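Histone acetyltransferase HPA2 and related acetyltransferases (PDB 2QEC) probably acts as a GNAT-family acyltransferase, transferring acyl groups other than aminoacyl groups. Local coordinates at residues L146-I151 / N173-V178. The protein carries 1 engineered substitution. Numbering follows the deposited sequence.
Sequences LLNHGI and NRLGFV
Leu175 projects from the end of helix 166-174 toward helix 142-154, where Leu147, Asn148 and Ile151 receive it with one helical face. No hydrogen bond crosses between 146-151 and 173-178; the join rests on side-chain packing. Leu175 suits its place because its two methyls part company at the tip: CD1 lies 4.3 Å from Leu147 CB, while CD2 reaches out to Asn148 OD1 at 3.8 Å. Nearer its root, Leu175 CB is 4.2 Å from Ile151 CD1, and the two side chains cross at about a right angle.

The more extensive side is the apolar one. Ile151, one turn after Leu147, has CG1 anti to its carbonyl carbon (chi1 -69°), and its extended arm carries CD1 to both Leu175 and Phe177. That methyl meets Phe177 at the ring's edge, near the ring plane, 4.3 Å from CE1. The broad, buried ring suits a position facing the sheet; Leu147, buried and wholly apolar, points toward 173-178. On the solvent side the contact is marginal: exposed Asn148, whose polar amide suits water, meets just the tip of Leu175, through its oxygen alone.

At the positive phi of Gly176 (98°) a CB would jam against Leu175 O, so lacking a side chain suits glycine to this C' position of a Schellman motif. Its N bonds to Asn173 O, and Phe177 N reaches back to a carbonyl in the last turn of helix 166-174; this reversal swings the chain into strand 178-183. Asn173 ND2 also donates to Phe177 O (2.9 Å, nearly straight at 166°), tying helix to outgoing chain.

Both helices belong to the GNAT fold: Phe177 packs inward on Ile159, Leu161 and Met195 of the central sheet, Ile151 also rests on Ile159, and helix 142-154 turns Leu146 and His149 toward Val6 and Asp64 of strands 5-8 and 61-67.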
ATOM      1  N   LEU A 146      21.300  -3.660  10.614  1.00 41.79           N
ATOM      2  CA  LEU A 146      21.027  -2.828   9.424  1.00 39.24           C
ATOM      3  C   LEU A 146      19.618  -2.300   9.334  1.00 42.57           C
ATOM      4  O   LEU A 146      19.397  -1.117   9.098  1.00 40.27           O
ATOM      5  CB  LEU A 146      21.406  -3.575   8.144  1.00 40.18           C
ATOM      6  CG  LEU A 146      22.920  -3.753   7.977  1.00 38.49           C
ATOM      7  CD1 LEU A 146      23.217  -4.818   6.997  1.00 38.32           C
ATOM      8  CD2 LEU A 146      23.581  -2.453   7.558  1.00 41.55           C
ATOM      9  N   LEU A 147      18.651  -3.189   9.507  1.00 45.60           N
ATOM     10  CA  LEU A 147      17.264  -2.779   9.515  1.00 44.94           C
ATOM     11  C   LEU A 147      16.894  -1.801  10.615  1.00 42.39           C
ATOM     12  O   LEU A 147      16.170  -0.864  10.359  1.00 44.44           O
ATOM     13  CB  LEU A 147      16.358  -4.000   9.580  1.00 49.84           C
ATOM     14  CG  LEU A 147      16.129  -4.480   8.139  1.00 48.67           C
ATOM     15  CD1 LEU A 147      16.173  -5.969   8.132  1.00 64.17           C
ATOM     16  CD2 LEU A 147      14.824  -3.851   7.648  1.00 58.23           C
ATOM     17  N   ASN A 148      17.335  -2.075  11.834  1.00 40.70           N
ATOM     18  CA  ASN A 148      17.121  -1.166  12.945  1.00 43.96           C
ATOM     19  C   ASN A 148      17.687   0.241  12.688  1.00 42.80           C
ATOM     20  O   ASN A 148      16.997   1.236  12.929  1.00 42.87           O
ATOM     21  CB  ASN A 148      17.653  -1.778  14.247  1.00 45.15           C
ATOM     22  CG  ASN A 148      16.752  -2.923  14.772  1.00 51.38           C
ATOM     23  OD1 ASN A 148      15.588  -3.033  14.413  1.00 51.58           O
ATOM     24  ND2 ASN A 148      17.294  -3.744  15.651  1.00 50.67           N
ATOM     25  N   HIS A 149      18.875   0.318  12.116  1.00 40.37           N
ATOM     26  CA  HIS A 149      19.495   1.591  11.718  1.00 39.56           C
ATOM     27  C   HIS A 149      18.607   2.341  10.717  1.00 39.80           C
ATOM     28  O   HIS A 149      18.311   3.545  10.850  1.00 39.99           O
ATOM     29  CB  HIS A 149      20.954   1.324  11.175  1.00 42.46           C
ATOM     30  CG  HIS A 149      21.735   2.585  10.947  1.00 35.78           C
ATOM     31  ND1 HIS A 149      22.383   3.235  11.967  1.00 41.29           N
ATOM     32  CD2 HIS A 149      21.780   3.423   9.883  1.00 44.89           C
ATOM     33  CE1 HIS A 149      22.900   4.362  11.513  1.00 43.57           C
ATOM     34  NE2 HIS A 149      22.541   4.505  10.252  1.00 43.19           N
ATOM     35  N   GLY A 150      18.095   1.619   9.738  1.00 38.01           N
ATOM     36  CA  GLY A 150      17.380   2.279   8.639  1.00 37.17           C
ATOM     37  C   GLY A 150      16.010   2.669   9.090  1.00 38.06           C
ATOM     38  O   GLY A 150      15.420   3.699   8.631  1.00 40.07           O
ATOM     39  N   ILE A 151      15.449   1.816   9.946  1.00 39.79           N
ATOM     40  CA  ILE A 151      14.122   2.146  10.532  1.00 39.06           C
ATOM     41  C   ILE A 151      14.202   3.366  11.419  1.00 41.85           C
ATOM     42  O   ILE A 151      13.353   4.238  11.331  1.00 45.19           O
ATOM     43  CB  ILE A 151      13.527   0.957  11.265  1.00 36.53           C
ATOM     44  CG1 ILE A 151      13.160  -0.109  10.239  1.00 44.38           C
ATOM     45  CG2 ILE A 151      12.199   1.365  12.055  1.00 41.58           C
ATOM     46  CD1 ILE A 151      12.987  -1.460  10.781  1.00 44.56           C
ATOM     47  N   ASN A 173       7.492  -8.241   9.492  1.00 45.77           N
ATOM     48  CA  ASN A 173       6.243  -8.076  10.227  1.00 49.74           C
ATOM     49  C   ASN A 173       6.452  -7.773  11.715  1.00 49.04           C
ATOM     50  O   ASN A 173       5.744  -6.963  12.284  1.00 51.25           O
ATOM     51  CB  ASN A 173       5.360  -9.316  10.038  1.00 51.51           C
ATOM     52  CG  ASN A 173       3.947  -9.145  10.563  1.00 52.33           C
ATOM     53  OD1 ASN A 173       3.487  -9.977  11.317  1.00 55.66           O
ATOM     54  ND2 ASN A 173       3.223  -8.122  10.110  1.00 51.93           N
ATOM     55  N   ARG A 174       7.415  -8.422  12.353  1.00 50.81           N
ATOM     56  CA  ARG A 174       7.714  -8.125  13.762  1.00 52.63           C
ATOM     57  C   ARG A 174       8.325  -6.714  13.960  1.00 53.55           C
ATOM     58  O   ARG A 174       8.239  -6.146  15.047  1.00 54.07           O
ATOM     59  CB  ARG A 174       8.618  -9.211  14.351  1.00 55.51           C
ATOM     60  CG  ARG A 174       7.852 -10.538  14.627  1.00 54.01           C
ATOM     61  CD  ARG A 174       8.666 -11.505  15.452  1.00 58.27           C
ATOM     62  NE  ARG A 174       9.918 -11.865  14.783  1.00 61.42           N
ATOM     63  CZ  ARG A 174      10.056 -12.837  13.876  1.00 67.44           C
ATOM     64  NH1 ARG A 174       9.010 -13.576  13.489  1.00 70.98           N
ATOM     65  NH2 ARG A 174      11.255 -13.069  13.344  1.00 66.73           N
ATOM     66  N   LEU A 175       8.923  -6.154  12.905  1.00 50.23           N
ATOM     67  CA  LEU A 175       9.451  -4.785  12.927  1.00 49.78           C
ATOM     68  C   LEU A 175       8.458  -3.726  12.490  1.00 50.73           C
ATOM     69  O   LEU A 175       8.833  -2.560  12.341  1.00 54.38           O
ATOM     70  CB  LEU A 175      10.700  -4.708  12.037  1.00 50.46           C
ATOM     71  CG  LEU A 175      11.832  -5.606  12.482  1.00 51.64           C
ATOM     72  CD1 LEU A 175      12.862  -5.739  11.365  1.00 51.33           C
ATOM     73  CD2 LEU A 175      12.472  -5.045  13.733  1.00 57.63           C
ATOM     74  N   GLY A 176       7.194  -4.111  12.332  1.00 49.01           N
ATOM     75  CA  GLY A 176       6.128  -3.177  11.983  1.00 47.91           C
ATOM     76  C   GLY A 176       5.709  -3.094  10.525  1.00 49.10           C
ATOM     77  O   GLY A 176       4.880  -2.264  10.196  1.00 44.27           O
ATOM     78  N   PHE A 177       6.270  -3.917   9.641  1.00 48.11           N
ATOM     79  CA  PHE A 177       5.768  -4.016   8.250  1.00 46.88           C
ATOM     80  C   PHE A 177       4.495  -4.846   8.140  1.00 43.92           C
ATOM     81  O   PHE A 177       4.396  -5.932   8.706  1.00 45.66           O
ATOM     82  CB  PHE A 177       6.828  -4.624   7.335  1.00 47.17           C
ATOM     83  CG  PHE A 177       8.025  -3.749   7.117  1.00 41.73           C
ATOM     84  CD1 PHE A 177       9.018  -3.637   8.093  1.00 46.40           C
ATOM     85  CD2 PHE A 177       8.152  -3.018   5.956  1.00 39.40           C
ATOM     86  CE1 PHE A 177      10.114  -2.831   7.896  1.00 42.95           C
ATOM     87  CE2 PHE A 177       9.246  -2.236   5.727  1.00 40.96           C
ATOM     88  CZ  PHE A 177      10.242  -2.130   6.724  1.00 45.26           C
ATOM     89  N   VAL A 178       3.512  -4.353   7.389  1.00 44.38           N
ATOM     90  CA  VAL A 178       2.308  -5.143   7.103  1.00 44.32           C
ATOM     91  C   VAL A 178       2.354  -5.634   5.641  1.00 45.98           C
ATOM     92  O   VAL A 178       3.007  -5.004   4.802  1.00 43.35           O
ATOM     93  CB  VAL A 178       0.991  -4.360   7.334  1.00 45.88           C
ATOM     94  CG1 VAL A 178       0.869  -3.896   8.772  1.00 44.13           C
ATOM     95  CG2 VAL A 178       0.853  -3.225   6.371  1.00 50.73           C
TER